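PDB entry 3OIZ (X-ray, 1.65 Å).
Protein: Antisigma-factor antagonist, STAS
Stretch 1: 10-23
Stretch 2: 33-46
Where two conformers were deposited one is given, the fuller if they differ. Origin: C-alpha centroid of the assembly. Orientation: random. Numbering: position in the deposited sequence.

Stretch 1, residues 10-23: ELSKDGRERIYRVE
Stretch 2 33-46: DFMAAFDFREALDR

Stretch 1 is a hairpin-like element. Its short strand at Glu10 and Leu11 pairs with the strand from Glu17 to Glu23 through Glu10 N to Ile19 O (2.9 Å), Ile19 N to Glu10 O (3.0 Å) and Ser12 N to Glu17 O (2.8 Å). A type I turn from Ser12 to Gly15 joins them, closed by Gly15 N to Ser12 O (2.9 Å); Gly15 has phi 76°, a value that favours glycine. Asp14 (chi1 p) braces the turn, its OD1 accepting from Ser12 OG (2.6 Å) and Arg16 N (2.9 Å), while Ser12 OG accepts from Glu17 N (3.1 Å).

Stretch 2 leaves a helix that includes Asp33 to Met35, makes a type I turn from Asp39 to Glu42, then runs extended from Glu42 to Leu44, kinks at Asp45 (phi/psi -86/-34), and becomes extended again at Arg46, which meets the second strand in parallel. The bridge pairs Glu17 with Arg46, CA to CA 4.6 Å. Arg16 O accepts twice, from Asp45 N (2.8 Å) and Arg46 N (3.1 Å), and Arg46 O accepts from Arg18 N (3.2 Å) and receives a CA-H...O contact from Glu17 CA (3.3 Å).

Three salt bridges reinforce this register, each with the carboxylate oxygen at the guanidinium edge, where N-H groups can point at it. Arg16 (m, t, t) gives NH1 to Asp45 OD2 at 2.8 Å. On the shared face of the bridge, Arg46 (m, t, m) gives NE to Glu17 OE1 at 2.8 Å, Glu17 being extended with chi1 and chi2 t. Arg18 (t, t, m) binds Glu42 (t, t) in two places, NE to OE1 and NH2 to OE2, both 2.8 Å; its aliphatic base also serves, with CB 3.7 Å from Leu44 CD1. Leu44 (m, t) places CD2 3.9 Å from Leu11 CD1, adding an apolar contact beside the charged pairs.

Farther along the strand, Tyr20 and Val22 point toward stretch 2, whereas Ile19 and Arg21 point away. Tyr20 (chi1 m) combines a ring for packing with a hydroxyl for bonding. The edge of Phe38 (m) meets its face, centroids 4.7 Å apart and planes at 56°, with CD1 of Phe38 3.6 Å from CD1 of Tyr20. Tyr20 OH accepts from Asp39 N (3.0 Å, nearly linear) and donates to a water (OH to water O, 2.7 Å). That water donates to Asp39 O (2.6 Å from its O) and Glu42 OE1 (2.7 Å), linking the tyrosine to the Arg18 salt bridge. Val22 (t), compact and apolar, ends the buried row, CG2 lying 4.3 Å from Phe34 CE1 and 4.4 Å from Phe38 CZ.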

# COMPACT_ATOMS: atom_id res chain seq x y z
N GLU A 10 -11.16 -3.20 0.22
CA GLU A 10 -12.55 -3.35 -0.20
C GLU A 10 -12.52 -3.64 -1.67
O GLU A 10 -11.84 -2.96 -2.43
CB GLU A 10 -13.37 -2.08 0.08
CG GLU A 10 -13.65 -1.85 1.55
CD GLU A 10 -14.36 -0.54 1.86
OE1 GLU A 10 -14.68 -0.29 3.04
OE2 GLU A 10 -14.56 0.26 0.93
N LEU A 11 -13.25 -4.68 -2.08
CA LEU A 11 -13.32 -5.07 -3.49
C LEU A 11 -14.58 -4.47 -4.10
O LEU A 11 -15.64 -4.47 -3.46
CB LEU A 11 -13.37 -6.59 -3.56
CG LEU A 11 -13.38 -7.29 -4.90
CD1 LEU A 11 -12.05 -7.18 -5.62
CD2 LEU A 11 -13.80 -8.76 -4.70
N SER A 12 -14.46 -3.97 -5.34
CA SER A 12 -15.63 -3.46 -6.09
C SER A 12 -16.67 -4.54 -6.33
O SER A 12 -16.38 -5.75 -6.30
CB SER A 12 -15.17 -2.86 -7.43
OG SER A 12 -14.62 -3.87 -8.24
N LYS A 13 -17.90 -4.12 -6.59
CA LYS A 13 -18.96 -5.09 -6.83
C LYS A 13 -18.65 -6.01 -8.02
O LYS A 13 -19.04 -7.18 -7.99
CB LYS A 13 -20.30 -4.40 -7.04
CG LYS A 13 -20.86 -3.74 -5.78
CD LYS A 13 -22.26 -3.22 -6.06
CE LYS A 13 -22.87 -2.65 -4.80
NZ LYS A 13 -22.92 -3.67 -3.68
N ASP A 14 -17.96 -5.50 -9.05
CA ASP A 14 -17.62 -6.37 -10.17
C ASP A 14 -16.39 -7.23 -9.97
O ASP A 14 -16.05 -8.03 -10.86
CB ASP A 14 -17.53 -5.60 -11.49
CG ASP A 14 -16.45 -4.54 -11.50
OD1 ASP A 14 -15.59 -4.47 -10.58
OD2 ASP A 14 -16.44 -3.77 -12.49
N GLY A 15 -15.71 -7.04 -8.84
CA GLY A 15 -14.52 -7.79 -8.47
C GLY A 15 -13.29 -7.34 -9.23
O GLY A 15 -12.23 -7.96 -9.09
N ARG A 16 -13.40 -6.26 -10.01
CA ARG A 16 -12.28 -5.82 -10.86
C ARG A 16 -11.31 -4.82 -10.23
O ARG A 16 -10.21 -4.64 -10.75
CB ARG A 16 -12.76 -5.31 -12.23
CG ARG A 16 -13.41 -6.40 -13.08
CD ARG A 16 -13.92 -5.84 -14.39
NE ARG A 16 -14.44 -6.90 -15.25
CZ ARG A 16 -13.75 -7.55 -16.19
NH1 ARG A 16 -12.48 -7.24 -16.44
NH2 ARG A 16 -14.35 -8.51 -16.88
N GLU A 17 -11.71 -4.18 -9.12
CA GLU A 17 -10.86 -3.19 -8.48
C GLU A 17 -10.79 -3.45 -7.00
O GLU A 17 -11.83 -3.71 -6.40
CB GLU A 17 -11.40 -1.78 -8.74
CG GLU A 17 -10.61 -0.69 -7.97
CD GLU A 17 -11.07 0.70 -8.31
OE1 GLU A 17 -10.68 1.21 -9.37
OE2 GLU A 17 -11.80 1.31 -7.50
N ARG A 18 -9.61 -3.36 -6.39
CA ARG A 18 -9.50 -3.44 -4.93
C ARG A 18 -8.85 -2.17 -4.43
O ARG A 18 -7.84 -1.74 -4.99
CB ARG A 18 -8.66 -4.64 -4.50
CG ARG A 18 -8.72 -4.82 -2.96
CD ARG A 18 -8.13 -6.13 -2.43
NE ARG A 18 -8.92 -7.30 -2.82
CZ ARG A 18 -9.91 -7.83 -2.11
NH1 ARG A 18 -10.31 -7.30 -0.92
NH2 ARG A 18 -10.52 -8.90 -2.57
N ILE A 19 -9.44 -1.55 -3.41
CA ILE A 19 -8.77 -0.42 -2.74
C ILE A 19 -8.21 -0.89 -1.43
O ILE A 19 -8.94 -1.45 -0.61
CB ILE A 19 -9.73 0.76 -2.49
CG1 ILE A 19 -10.39 1.16 -3.83
CG2 ILE A 19 -8.97 1.90 -1.74
CD1 ILE A 19 -11.59 2.14 -3.70
N TYR A 20 -6.91 -0.67 -1.23
CA TYR A 20 -6.26 -0.95 0.05
C TYR A 20 -6.14 0.36 0.81
O TYR A 20 -5.71 1.36 0.24
CB TYR A 20 -4.89 -1.51 -0.22
CG TYR A 20 -4.85 -2.97 -0.61
CD1 TYR A 20 -4.76 -3.97 0.36
CD2 TYR A 20 -4.93 -3.36 -1.97
CE1 TYR A 20 -4.72 -5.34 -0.01
CE2 TYR A 20 -4.89 -4.71 -2.33
CZ TYR A 20 -4.77 -5.69 -1.35
OH TYR A 20 -4.74 -7.03 -1.70
N ARG A 21 -6.47 0.37 2.09
CA ARG A 21 -6.39 1.56 2.91
C ARG A 21 -5.36 1.29 4.00
O ARG A 21 -5.52 0.39 4.82
CB ARG A 21 -7.77 1.93 3.50
CG ARG A 21 -8.71 2.46 2.36
CD ARG A 21 -10.07 2.98 2.91
NE ARG A 21 -10.96 3.28 1.79
CZ ARG A 21 -11.84 2.41 1.27
NH1 ARG A 21 -11.96 1.18 1.78
NH2 ARG A 21 -12.61 2.76 0.24
N VAL A 22 -4.28 2.06 3.98
CA VAL A 22 -3.22 1.91 4.94
C VAL A 22 -3.32 3.05 5.97
O VAL A 22 -3.48 4.23 5.61
CB VAL A 22 -1.85 2.02 4.21
CG1 VAL A 22 -0.75 1.71 5.17
CG2 VAL A 22 -1.75 1.07 2.97
N GLU A 23 -3.23 2.71 7.25
CA GLU A 23 -3.26 3.73 8.32
C GLU A 23 -2.21 3.48 9.38
O GLU A 23 -1.86 2.33 9.65
CB GLU A 23 -4.63 3.82 9.00
CG GLU A 23 -5.10 2.52 9.58
CD GLU A 23 -4.56 2.22 10.99
OE1 GLU A 23 -3.88 3.07 11.64
OE2 GLU A 23 -4.83 1.09 11.46
N ASP A 33 6.02 -6.99 7.12
CA ASP A 33 4.61 -7.02 7.50
C ASP A 33 3.77 -6.23 6.52
O ASP A 33 2.66 -6.66 6.16
CB ASP A 33 4.44 -6.45 8.91
CG ASP A 33 5.40 -7.07 9.90
OD1 ASP A 33 4.94 -7.98 10.59
OD2 ASP A 33 6.61 -6.67 9.99
N PHE A 34 4.29 -5.07 6.10
CA PHE A 34 3.58 -4.25 5.12
C PHE A 34 3.37 -5.04 3.80
O PHE A 34 2.26 -5.06 3.24
CB PHE A 34 4.38 -2.95 4.91
CG PHE A 34 3.86 -2.10 3.80
CD1 PHE A 34 2.80 -1.21 4.02
CD2 PHE A 34 4.45 -2.17 2.54
CE1 PHE A 34 2.31 -0.40 2.95
CE2 PHE A 34 3.99 -1.37 1.49
CZ PHE A 34 2.93 -0.47 1.68
N MSE A 35 4.43 -5.65 3.28
CA MSE A 35 4.32 -6.46 2.05
C MSE A 35 3.29 -7.58 2.17
O MSE A 35 2.50 -7.81 1.24
CB MSE A 35 5.68 -7.03 1.61
CG MSE A 35 6.73 -5.97 1.28
SE MSE A 35 6.21 -4.67 -0.03
CE MSE A 35 6.21 -5.81 -1.57
N ALA A 36 3.25 -8.23 3.34
CA ALA A 36 2.38 -9.36 3.56
C ALA A 36 0.91 -8.97 3.60
O ALA A 36 0.03 -9.86 3.55
CB ALA A 36 2.75 -10.02 4.84
N ALA A 37 0.65 -7.66 3.71
CA ALA A 37 -0.74 -7.17 3.71
C ALA A 37 -1.45 -7.28 2.35
O ALA A 37 -2.69 -7.24 2.29
CB ALA A 37 -0.80 -5.75 4.22
N PHE A 38 -0.70 -7.42 1.27
CA PHE A 38 -1.29 -7.34 -0.08
C PHE A 38 -1.39 -8.72 -0.75
O PHE A 38 -0.50 -9.57 -0.61
CB PHE A 38 -0.45 -6.38 -0.96
CG PHE A 38 -0.35 -5.01 -0.40
CD1 PHE A 38 -1.35 -4.07 -0.66
CD2 PHE A 38 0.74 -4.63 0.38
CE1 PHE A 38 -1.28 -2.76 -0.13
CE2 PHE A 38 0.83 -3.34 0.94
CZ PHE A 38 -0.17 -2.39 0.68
N ASP A 39 -2.46 -8.95 -1.49
CA ASP A 39 -2.58 -10.17 -2.28
C ASP A 39 -2.24 -9.83 -3.73
O ASP A 39 -3.11 -9.41 -4.51
CB ASP A 39 -4.02 -10.68 -2.20
CG ASP A 39 -4.25 -11.94 -3.06
OD1 ASP A 39 -3.27 -12.45 -3.67
OD2 ASP A 39 -5.42 -12.40 -3.14
N PHE A 40 -0.97 -10.00 -4.08
CA PHE A 40 -0.49 -9.60 -5.39
C PHE A 40 -1.02 -10.50 -6.51
O PHE A 40 -1.04 -10.09 -7.68
CB PHE A 40 1.05 -9.55 -5.40
CG PHE A 40 1.62 -8.55 -4.43
CD1 PHE A 40 1.41 -7.17 -4.60
CD2 PHE A 40 2.32 -8.97 -3.32
CE1 PHE A 40 1.92 -6.24 -3.68
CE2 PHE A 40 2.85 -8.06 -2.41
CZ PHE A 40 2.65 -6.69 -2.59
N ARG A 41 -1.49 -11.69 -6.17
CA ARG A 41 -1.88 -12.65 -7.21
C ARG A 41 -3.33 -12.56 -7.64
O ARG A 41 -3.72 -13.21 -8.60
CB ARG A 41 -1.51 -14.09 -6.81
CG ARG A 41 0.01 -14.26 -6.59
CD ARG A 41 0.48 -15.73 -6.61
NE ARG A 41 -0.30 -16.68 -5.80
CZ ARG A 41 -0.80 -16.46 -4.57
NH1 ARG A 41 -0.61 -15.30 -3.93
NH2 ARG A 41 -1.51 -17.41 -3.97
N GLU A 42 -4.11 -11.70 -6.97
CA GLU A 42 -5.54 -11.56 -7.28
C GLU A 42 -5.73 -11.05 -8.71
O GLU A 42 -4.97 -10.17 -9.17
CB GLU A 42 -6.19 -10.61 -6.27
CG GLU A 42 -7.72 -10.61 -6.33
CD GLU A 42 -8.36 -9.76 -5.26
OE1 GLU A 42 -7.65 -8.99 -4.58
OE2 GLU A 42 -9.59 -9.90 -5.07
N ALA A 43 -6.70 -11.61 -9.42
CA ALA A 43 -7.07 -11.15 -10.74
C ALA A 43 -7.80 -9.80 -10.64
O ALA A 43 -9.00 -9.79 -10.35
CB ALA A 43 -7.97 -12.17 -11.40
N LEU A 44 -7.10 -8.71 -10.91
CA LEU A 44 -7.65 -7.36 -10.77
C LEU A 44 -7.34 -6.52 -12.02
O LEU A 44 -6.28 -6.67 -12.62
CB LEU A 44 -7.10 -6.64 -9.54
CG LEU A 44 -7.50 -7.24 -8.19
CD1 LEU A 44 -6.77 -6.55 -7.03
CD2 LEU A 44 -9.02 -7.14 -8.01
N ASP A 45 -8.24 -5.64 -12.39
CA ASP A 45 -7.90 -4.64 -13.42
C ASP A 45 -7.24 -3.42 -12.79
O ASP A 45 -6.38 -2.80 -13.40
CB ASP A 45 -9.14 -4.22 -14.17
CG ASP A 45 -9.70 -5.32 -15.05
OD1 ASP A 45 -8.97 -6.28 -15.41
OD2 ASP A 45 -10.88 -5.23 -15.35
N ARG A 46 -7.65 -3.06 -11.57
CA ARG A 46 -7.17 -1.82 -10.93
C ARG A 46 -6.92 -2.06 -9.47
O ARG A 46 -7.65 -2.80 -8.83
CB ARG A 46 -8.18 -0.69 -11.10
CG ARG A 46 -8.34 -0.25 -12.54
CD ARG A 46 -9.46 0.81 -12.72
NE ARG A 46 -10.74 0.44 -12.10
CZ ARG A 46 -11.61 -0.41 -12.63
NH1 ARG A 46 -11.37 -0.99 -13.81
NH2 ARG A 46 -12.74 -0.67 -11.98
O HOH W 1 -5.24 -7.91 -4.16